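Long-range contacts in phosphatidylinositol transfer protein SFH5 (Saccharomyces cerevisiae, PDB 6W32), which transfers phosphatidylinositol between membranes, regulates phosphatidylinositol 4,5-bisphosphate homeostasis at the plasma membrane and binds heme b: residues A[21-25]-A[80-86]; A[73-78]-A[212-216]; A[100-106]-A[294-298]. One frame throughout, in Å; residues are numbered along the deposited sequence.

The three contacts join different helices of a Sec14-like protein. Contacts 1 and 2 are neighbours, their centres 12 Å apart. They share the turn between helices 64-77 and 82-98: Phe80 N lies 2.8 Å from Cys75 O, a probable hydrogen bond, and Ile85 packs on Cys75 and Tyr78. Contact 2 joins helix 64-77 to the loop before strand 216-222 of the five-stranded CRAL-TRIO sheet. It is the one nearest the heme, which lies about 11 Å from the side chain of Leu215. Contact 3 is centred 22 Å from contact 2 but meets it where Tyr212 touches Pro101. Contacts 1 and 3 do not touch; their nearest atoms are about 16 Å apart.

Contact 1 of 3, residues A[21-25]-A[80-86]; sequences VFDKL and FEYSTIV
Val21 and Tyr82 have the nearest CA atoms, 6.0 Å apart, where helices 21-25 and 82-86 cross at -40° with axes 10.8 Å apart. This is helix-helix packing in the N-terminal helical part of a Sec14-like protein. Glu81 is the N-cap of the second helix, and Tyr82 directly follows it. The Tyr82 ring is the centre of the contact. Its CG stands anti to the backbone N (chi1 -175°), and this sends the ring across to the first helix. The extended Lys24 chain passes over one face, crossing the Tyr82 side chain at about a right angle. Its CD makes a CH-pi contact 3.6 Å from the ring centroid. Its NZ, 4.2 Å from the same centroid, adds a cation-pi interaction over that face. The opposite face is met by Val86 CG1, near the rim. Leu25 N sits at the ring edge, but it bonds to Val21 O within its own helix. Deeper in, Leu25 and Ile85 are buried, and both also touch helix 64-77. Leu25 CD1 lies against Ile85 CG2 and Val86 CG1. At the N-terminal ends of both segments, Val21 CG2 meets the edge of the Phe80 ring, near its plane, 3.5 Å from CD1.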
loop_
_atom_site.group_PDB
_atom_site.type_symbol
_atom_site.label_atom_id
_atom_site.label_comp_id
_atom_site.label_asym_id
_atom_site.label_seq_id
_atom_site.Cartn_x
_atom_site.Cartn_y
_atom_site.Cartn_z
ATOM N N VAL A 21 -24.170 -2.923 10.437
ATOM C CA VAL A 21 -23.378 -1.718 10.261
ATOM C C VAL A 21 -22.839 -1.640 8.847
ATOM O O VAL A 21 -22.557 -0.546 8.354
ATOM C CB VAL A 21 -22.223 -1.543 11.249
ATOM C CG1 VAL A 21 -22.660 -1.860 12.613
ATOM C CG2 VAL A 21 -21.072 -2.326 10.827
ATOM N N PHE A 22 -22.726 -2.748 8.139
ATOM C CA PHE A 22 -22.403 -2.599 6.732
ATOM C C PHE A 22 -23.569 -1.959 5.996
ATOM O O PHE A 22 -23.397 -0.968 5.277
ATOM C CB PHE A 22 -22.048 -3.942 6.148
ATOM C CG PHE A 22 -21.774 -3.914 4.713
ATOM C CD1 PHE A 22 -22.782 -4.175 3.807
ATOM C CD2 PHE A 22 -20.499 -3.701 4.260
ATOM C CE1 PHE A 22 -22.531 -4.186 2.476
ATOM C CE2 PHE A 22 -20.234 -3.712 2.924
ATOM C CZ PHE A 22 -21.255 -3.946 2.029
ATOM N N ASP A 23 -24.777 -2.479 6.213
ATOM C CA ASP A 23 -25.943 -1.938 5.519
ATOM C C ASP A 23 -26.129 -0.453 5.813
ATOM O O ASP A 23 -26.442 0.324 4.911
ATOM C CB ASP A 23 -27.198 -2.726 5.892
ATOM C CG ASP A 23 -27.166 -4.175 5.367
ATOM O OD1 ASP A 23 -26.197 -4.558 4.653
ATOM O OD2 ASP A 23 -28.108 -4.949 5.680
ATOM N N LYS A 24 -25.924 -0.033 7.060
ATOM C CA LYS A 24 -26.058 1.382 7.388
ATOM C C LYS A 24 -24.983 2.199 6.689
ATOM O O LYS A 24 -25.291 3.132 5.939
ATOM C CB LYS A 24 -25.981 1.572 8.896
ATOM C CG LYS A 24 -26.278 2.946 9.432
ATOM C CD LYS A 24 -25.837 2.993 10.882
ATOM C CE LYS A 24 -26.513 4.062 11.717
ATOM N NZ LYS A 24 -26.057 3.949 13.167
ATOM N N LEU A 25 -23.716 1.823 6.871
ATOM C CA LEU A 25 -22.615 2.571 6.256
ATOM C C LEU A 25 -22.760 2.708 4.743
ATOM O O LEU A 25 -22.432 3.750 4.184
ATOM C CB LEU A 25 -21.288 1.900 6.552
ATOM C CG LEU A 25 -20.207 2.893 6.175
ATOM C CD1 LEU A 25 -19.305 2.962 7.331
ATOM C CD2 LEU A 25 -19.471 2.438 4.956
ATOM N N PHE A 80 -15.971 -3.279 12.856
ATOM C CA PHE A 80 -17.404 -3.091 12.709
ATOM C C PHE A 80 -17.966 -2.184 13.788
ATOM O O PHE A 80 -19.134 -2.309 14.155
ATOM C CB PHE A 80 -18.139 -4.429 12.706
ATOM C CG PHE A 80 -17.989 -5.182 11.428
ATOM C CD1 PHE A 80 -18.889 -5.000 10.403
ATOM C CD2 PHE A 80 -16.928 -6.051 11.243
ATOM C CE1 PHE A 80 -18.749 -5.677 9.218
ATOM C CE2 PHE A 80 -16.782 -6.740 10.058
ATOM C CZ PHE A 80 -17.694 -6.557 9.044
ATOM N N GLU A 81 -17.142 -1.285 14.317
ATOM C CA GLU A 81 -17.629 -0.230 15.193
ATOM C C GLU A 81 -18.012 0.952 14.314
ATOM O O GLU A 81 -17.143 1.641 13.760
ATOM C CB GLU A 81 -16.585 0.180 16.216
ATOM C CG GLU A 81 -15.837 -0.890 16.874
ATOM C CD GLU A 81 -14.491 -0.364 17.282
ATOM O OE1 GLU A 81 -14.457 0.507 18.191
ATOM O OE2 GLU A 81 -13.475 -0.770 16.659
ATOM N N TYR A 82 -19.312 1.197 14.192
ATOM C CA TYR A 82 -19.791 2.111 13.164
ATOM C C TYR A 82 -19.138 3.471 13.282
ATOM O O TYR A 82 -18.438 3.921 12.369
ATOM C CB TYR A 82 -21.293 2.253 13.255
ATOM C CG TYR A 82 -21.855 3.079 12.157
ATOM C CD1 TYR A 82 -22.152 2.514 10.933
ATOM C CD2 TYR A 82 -22.091 4.428 12.335
ATOM C CE1 TYR A 82 -22.684 3.277 9.909
ATOM C CE2 TYR A 82 -22.610 5.185 11.338
ATOM C CZ TYR A 82 -22.916 4.615 10.130
ATOM O OH TYR A 82 -23.441 5.385 9.129
ATOM N N SER A 83 -19.353 4.151 14.401
ATOM C CA SER A 83 -18.948 5.544 14.444
ATOM C C SER A 83 -17.451 5.704 14.260
ATOM O O SER A 83 -17.022 6.745 13.764
ATOM C CB SER A 83 -19.402 6.185 15.745
ATOM O OG SER A 83 -18.346 6.225 16.666
ATOM N N THR A 84 -16.655 4.684 14.590
ATOM C CA THR A 84 -15.229 4.691 14.258
ATOM C C THR A 84 -14.994 4.516 12.761
ATOM O O THR A 84 -14.051 5.086 12.198
ATOM C CB THR A 84 -14.510 3.576 15.016
ATOM O OG1 THR A 84 -14.631 3.813 16.417
ATOM C CG2 THR A 84 -13.022 3.528 14.657
ATOM N N ILE A 85 -15.806 3.697 12.101
ATOM C CA ILE A 85 -15.598 3.493 10.672
ATOM C C ILE A 85 -15.762 4.795 9.922
ATOM O O ILE A 85 -14.859 5.226 9.195
ATOM C CB ILE A 85 -16.551 2.437 10.107
ATOM C CG1 ILE A 85 -16.311 1.084 10.787
ATOM C CG2 ILE A 85 -16.340 2.414 8.592
ATOM C CD1 ILE A 85 -17.462 0.065 10.616
ATOM N N VAL A 86 -16.912 5.456 10.090
ATOM C CA VAL A 86 -17.133 6.693 9.339
ATOM C C VAL A 86 -16.046 7.720 9.656
ATOM O O VAL A 86 -15.498 8.345 8.746
ATOM C CB VAL A 86 -18.544 7.272 9.574
ATOM C CG1 VAL A 86 -19.599 6.169 9.484
ATOM C CG2 VAL A 86 -18.645 8.059 10.826
#

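Contact 2 of 3, residues A[73-78]-A[212-216]; sequences KLCKAY and YPELL
Glu214 lies against the last turn of helix 64-77, and its CA is 5.8 Å from that of Ala77. The tight part is formed by Lys73, Ala77, Pro213 and Glu214. Lys73 is buried. Its chain runs out extended, then bends at chi3 (-94°) and chi4, which turns NZ back onto the loop. There NZ donates to Glu214 O at 2.7 Å, nearly along the C=O axis (C=O...N angle 178°). NZ also donates to Asn177 O, and Lys73 makes a cation-pi interaction with Tyr178, so the buried ammonium is well provided for. Lys73 CG packs 3.5 Å from Glu214 CB. Ala77 CB touches both Glu214 CG, at 3.5 Å, and Pro213 CB, at 3.9 Å. Tyr78 reaches over from the helix end, its OH 3.7 Å from Pro213 CG.

The outer side is looser. Lys76 is exposed, and its chain crosses Glu214 at about a right angle. Its CD lies near Glu214 OE1, but the salt bridge from NZ to Glu214 OE2 is long, 3.8 Å. The stronger partner of this carboxylate is Tyr178, whose OH is hydrogen-bonded to OE1. Residues 212-216 join helix 195-211 to strand 216-222, a helix-to-strand connection of the alpha/beta CRAL-TRIO fold, with helix 64-77 packed on it.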
loop_
_atom_site.group_PDB
_atom_site.type_symbol
_atom_site.label_atom_id
_atom_site.label_comp_id
_atom_site.label_asym_id
_atom_site.label_seq_id
_atom_site.Cartn_x
_atom_site.Cartn_y
_atom_site.Cartn_z
ATOM N N LYS A 73 -14.011 -3.758 3.599
ATOM C CA LYS A 73 -12.646 -3.730 3.981
ATOM C C LYS A 73 -12.491 -2.739 5.081
ATOM O O LYS A 73 -11.699 -2.921 5.943
ATOM C CB LYS A 73 -11.850 -3.297 2.793
ATOM C CG LYS A 73 -10.398 -3.593 2.890
ATOM C CD LYS A 73 -9.781 -3.339 1.556
ATOM C CE LYS A 73 -9.739 -4.607 0.769
ATOM N NZ LYS A 73 -8.590 -5.361 1.265
ATOM N N LEU A 74 -13.218 -1.651 5.033
ATOM C CA LEU A 74 -13.065 -0.620 6.052
ATOM C C LEU A 74 -13.791 -0.974 7.354
ATOM O O LEU A 74 -13.299 -0.640 8.444
ATOM C CB LEU A 74 -13.536 0.736 5.504
ATOM C CG LEU A 74 -12.501 1.685 4.901
ATOM C CD1 LEU A 74 -13.188 2.734 4.061
ATOM C CD2 LEU A 74 -11.746 2.314 6.026
ATOM N N CYS A 75 -14.948 -1.636 7.279
ATOM C CA CYS A 75 -15.574 -2.180 8.489
ATOM C C CYS A 75 -14.677 -3.189 9.201
ATOM O O CYS A 75 -14.496 -3.109 10.430
ATOM C CB CYS A 75 -16.900 -2.851 8.131
ATOM S SG CYS A 75 -18.066 -1.805 7.119
ATOM N N LYS A 76 -14.123 -4.157 8.438
ATOM C CA LYS A 76 -13.210 -5.138 9.016
ATOM C C LYS A 76 -12.047 -4.457 9.715
ATOM O O LYS A 76 -11.644 -4.844 10.818
ATOM C CB LYS A 76 -12.703 -6.048 7.920
ATOM C CG LYS A 76 -12.161 -7.377 8.403
ATOM C CD LYS A 76 -11.058 -7.986 7.506
ATOM C CE LYS A 76 -10.191 -8.987 8.311
ATOM N NZ LYS A 76 -10.035 -8.621 9.781
ATOM N N ALA A 77 -11.511 -3.419 9.096
ATOM C CA ALA A 77 -10.392 -2.702 9.683
ATOM C C ALA A 77 -10.740 -2.088 11.037
ATOM O O ALA A 77 -9.880 -1.967 11.914
ATOM C CB ALA A 77 -9.946 -1.616 8.707
ATOM N N TYR A 78 -11.969 -1.649 11.220
ATOM C CA TYR A 78 -12.316 -0.901 12.419
ATOM C C TYR A 78 -13.319 -1.698 13.244
ATOM O O TYR A 78 -14.102 -1.152 14.026
ATOM C CB TYR A 78 -12.794 0.516 12.041
ATOM C CG TYR A 78 -11.679 1.288 11.365
ATOM C CD1 TYR A 78 -10.637 1.825 12.104
ATOM C CD2 TYR A 78 -11.626 1.407 9.985
ATOM C CE1 TYR A 78 -9.577 2.481 11.501
ATOM C CE2 TYR A 78 -10.568 2.073 9.354
ATOM C CZ TYR A 78 -9.541 2.606 10.121
ATOM O OH TYR A 78 -8.484 3.276 9.510
ATOM N N TYR A 212 -3.985 3.354 4.982
ATOM C CA TYR A 212 -4.101 2.241 4.066
ATOM C C TYR A 212 -4.440 0.934 4.809
ATOM O O TYR A 212 -3.840 -0.092 4.471
ATOM C CB TYR A 212 -2.794 2.084 3.282
ATOM C CG TYR A 212 -2.540 3.138 2.257
ATOM C CD1 TYR A 212 -2.788 2.887 0.919
ATOM C CD2 TYR A 212 -2.002 4.379 2.605
ATOM C CE1 TYR A 212 -2.533 3.841 -0.052
ATOM C CE2 TYR A 212 -1.746 5.360 1.619
ATOM C CZ TYR A 212 -2.006 5.067 0.298
ATOM O OH TYR A 212 -1.746 5.982 -0.690
ATOM N N PRO A 213 -5.414 0.867 5.715
ATOM C CA PRO A 213 -5.585 -0.344 6.483
ATOM C C PRO A 213 -6.138 -1.457 5.600
ATOM O O PRO A 213 -6.750 -1.227 4.556
ATOM C CB PRO A 213 -6.590 0.072 7.517
ATOM C CG PRO A 213 -7.473 0.999 6.814
ATOM C CD PRO A 213 -6.683 1.573 5.636
ATOM N N GLU A 214 -5.964 -2.694 6.063
ATOM C CA GLU A 214 -6.565 -3.858 5.415
ATOM C C GLU A 214 -6.136 -4.001 3.962
ATOM O O GLU A 214 -6.913 -4.459 3.118
ATOM C CB GLU A 214 -8.084 -3.858 5.497
ATOM C CG GLU A 214 -8.630 -4.282 6.865
ATOM C CD GLU A 214 -8.172 -5.683 7.337
ATOM O OE1 GLU A 214 -8.262 -6.645 6.527
ATOM O OE2 GLU A 214 -7.748 -5.815 8.525
ATOM N N LEU A 215 -4.875 -3.649 3.672
ATOM C CA LEU A 215 -4.302 -3.884 2.351
ATOM C C LEU A 215 -3.028 -4.719 2.355
ATOM O O LEU A 215 -2.595 -5.142 1.282
ATOM C CB LEU A 215 -4.011 -2.550 1.635
ATOM C CG LEU A 215 -5.311 -1.824 1.309
ATOM C CD1 LEU A 215 -5.083 -0.329 1.167
ATOM C CD2 LEU A 215 -6.012 -2.411 0.074
ATOM N N LEU A 216 -2.412 -4.969 3.501
ATOM C CA LEU A 216 -1.203 -5.796 3.543
ATOM C C LEU A 216 -1.589 -7.212 3.913
ATOM O O LEU A 216 -2.384 -7.414 4.836
ATOM C CB LEU A 216 -0.206 -5.257 4.568
ATOM C CG LEU A 216 1.209 -5.768 4.585
ATOM C CD1 LEU A 216 1.910 -5.307 3.383
ATOM C CD2 LEU A 216 1.949 -5.266 5.817
#

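Contact 3 of 3, residues A[100-106]-A[294-298]; sequences NPLSCAY and ILQKQ
Asn100 and Gln298 reach toward each other from opposite directions. In Asn100, CG is anti to the residue's own backbone nitrogen and beside the carbonyl carbon, a torsion that carries the amide toward Gln298. Asn100 ND2 donates to Gln298 OE1 at 2.9 Å, with an N-H...O angle of 158°. The acceptor lies close to the amide plane of Asn100, but the donor is tilted from the carbonyl plane of Gln298, and the two amide planes are 58° apart. Asn100 is also the N-cap of helix 101-106: its OD1 takes a weak capping bond from Ser103 N. One side chain thus caps its own helix with the oxygen and bonds Gln298 of the partner segment with the nitrogen. Leu102 points at the partner helix. Its CB is 4.1 Å from Leu295 CG, and its CD1 is 4.3 Å from Ile294 CG2.

The short helix 101-106 follows helix 82-98 and leads toward the first strand of the CRAL-TRIO sheet. Helix 289-298, near the C-terminus, packs across it almost perpendicularly (-94°), with axes 10.7 Å apart.

Ser103 is next. Its CB lies 4.2 Å from Leu295 CD2, while its OG bonds to Glu108. Tyr106 ends the helix. Leu295 CD1 sits at the edge of its ring, near the ring plane, and 3.9 Å from Tyr106 CB.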
loop_
_atom_site.group_PDB
_atom_site.type_symbol
_atom_site.label_atom_id
_atom_site.label_comp_id
_atom_site.label_asym_id
_atom_site.label_seq_id
_atom_site.Cartn_x
_atom_site.Cartn_y
_atom_site.Cartn_z
ATOM N N ASN A 100 -1.946 14.322 -2.346
ATOM C CA ASN A 100 -2.527 13.730 -3.555
ATOM C C ASN A 100 -1.895 12.371 -3.850
ATOM O O ASN A 100 -0.928 12.284 -4.625
ATOM C CB ASN A 100 -2.379 14.685 -4.734
ATOM C CG ASN A 100 -3.398 14.442 -5.816
ATOM O OD1 ASN A 100 -3.898 13.325 -5.987
ATOM N ND2 ASN A 100 -3.716 15.497 -6.562
ATOM N N PRO A 101 -2.401 11.276 -3.274
ATOM C CA PRO A 101 -1.714 9.987 -3.505
ATOM C C PRO A 101 -1.706 9.587 -4.971
ATOM O O PRO A 101 -0.668 9.140 -5.472
ATOM C CB PRO A 101 -2.487 8.975 -2.640
ATOM C CG PRO A 101 -3.634 9.749 -2.019
ATOM C CD PRO A 101 -3.733 11.109 -2.679
ATOM N N LEU A 102 -2.820 9.757 -5.687
ATOM C CA LEU A 102 -2.824 9.402 -7.103
ATOM C C LEU A 102 -1.725 10.138 -7.839
ATOM O O LEU A 102 -1.063 9.572 -8.716
ATOM C CB LEU A 102 -4.170 9.735 -7.739
ATOM C CG LEU A 102 -5.301 8.734 -7.590
ATOM C CD1 LEU A 102 -6.357 8.992 -8.665
ATOM C CD2 LEU A 102 -4.751 7.322 -7.667
ATOM N N SER A 103 -1.505 11.408 -7.483
ATOM C CA SER A 103 -0.556 12.239 -8.221
ATOM C C SER A 103 0.883 11.866 -7.894
ATOM O O SER A 103 1.732 11.877 -8.785
ATOM C CB SER A 103 -0.808 13.724 -7.934
ATOM O OG SER A 103 0.405 14.454 -7.991
ATOM N N CYS A 104 1.168 11.512 -6.633
ATOM C CA CYS A 104 2.467 10.938 -6.277
ATOM C C CYS A 104 2.905 9.784 -7.189
ATOM O O CYS A 104 4.096 9.653 -7.489
ATOM C CB CYS A 104 2.430 10.441 -4.846
ATOM S SG CYS A 104 2.509 11.728 -3.636
ATOM N N ALA A 105 1.975 8.939 -7.636
ATOM C CA ALA A 105 2.363 7.816 -8.479
ATOM C C ALA A 105 2.474 8.184 -9.952
ATOM O O ALA A 105 3.438 7.764 -10.608
ATOM C CB ALA A 105 1.369 6.654 -8.338
ATOM N N TYR A 106 1.516 8.954 -10.489
ATOM C CA TYR A 106 1.325 9.062 -11.934
ATOM C C TYR A 106 1.721 10.413 -12.540
ATOM O O TYR A 106 1.691 10.561 -13.774
ATOM C CB TYR A 106 -0.138 8.762 -12.281
ATOM C CG TYR A 106 -0.585 7.411 -11.816
ATOM C CD1 TYR A 106 0.199 6.281 -12.030
ATOM C CD2 TYR A 106 -1.785 7.252 -11.148
ATOM C CE1 TYR A 106 -0.222 5.023 -11.605
ATOM C CE2 TYR A 106 -2.199 6.001 -10.696
ATOM C CZ TYR A 106 -1.418 4.899 -10.938
ATOM O OH TYR A 106 -1.857 3.675 -10.506
ATOM N N ILE A 294 -10.133 11.340 -12.283
ATOM C CA ILE A 294 -9.876 12.255 -11.170
ATOM C C ILE A 294 -8.650 13.103 -11.445
ATOM O O ILE A 294 -8.616 14.303 -11.130
ATOM C CB ILE A 294 -9.720 11.465 -9.861
ATOM C CG1 ILE A 294 -11.093 11.123 -9.364
ATOM C CG2 ILE A 294 -9.034 12.312 -8.787
ATOM C CD1 ILE A 294 -11.966 12.367 -9.282
ATOM N N LEU A 295 -7.623 12.488 -12.039
ATOM C CA LEU A 295 -6.352 13.174 -12.207
ATOM C C LEU A 295 -6.433 14.232 -13.304
ATOM O O LEU A 295 -5.948 15.359 -13.119
ATOM C CB LEU A 295 -5.248 12.160 -12.489
ATOM C CG LEU A 295 -4.373 11.867 -11.280
ATOM C CD1 LEU A 295 -3.086 11.303 -11.744
ATOM C CD2 LEU A 295 -4.120 13.109 -10.455
ATOM N N GLN A 296 -7.070 13.906 -14.441
ATOM C CA GLN A 296 -7.121 14.875 -15.532
ATOM C C GLN A 296 -8.143 15.980 -15.249
ATOM O O GLN A 296 -7.866 17.164 -15.500
ATOM C CB GLN A 296 -7.374 14.175 -16.882
ATOM C CG GLN A 296 -8.448 13.100 -16.947
ATOM C CD GLN A 296 -8.336 12.188 -18.198
ATOM O OE1 GLN A 296 -7.301 12.154 -18.882
ATOM N NE2 GLN A 296 -9.423 11.459 -18.501
ATOM N N LYS A 297 -9.301 15.630 -14.683
ATOM C CA LYS A 297 -10.230 16.653 -14.206
ATOM C C LYS A 297 -9.599 17.571 -13.165
ATOM O O LYS A 297 -10.030 18.715 -13.017
ATOM C CB LYS A 297 -11.486 15.986 -13.641
ATOM C CG LYS A 297 -12.510 16.951 -13.160
ATOM C CD LYS A 297 -13.255 16.441 -11.951
ATOM C CE LYS A 297 -14.515 15.750 -12.408
ATOM N NZ LYS A 297 -15.655 15.962 -11.488
ATOM N N GLN A 298 -8.574 17.105 -12.455
ATOM C CA GLN A 298 -7.890 17.965 -11.498
ATOM C C GLN A 298 -7.076 19.038 -12.203
ATOM O O GLN A 298 -6.878 20.121 -11.645
ATOM C CB GLN A 298 -6.957 17.144 -10.611
ATOM C CG GLN A 298 -7.542 16.563 -9.344
ATOM C CD GLN A 298 -6.503 15.712 -8.624
ATOM O OE1 GLN A 298 -5.312 15.820 -8.919
ATOM N NE2 GLN A 298 -6.940 14.861 -7.686
#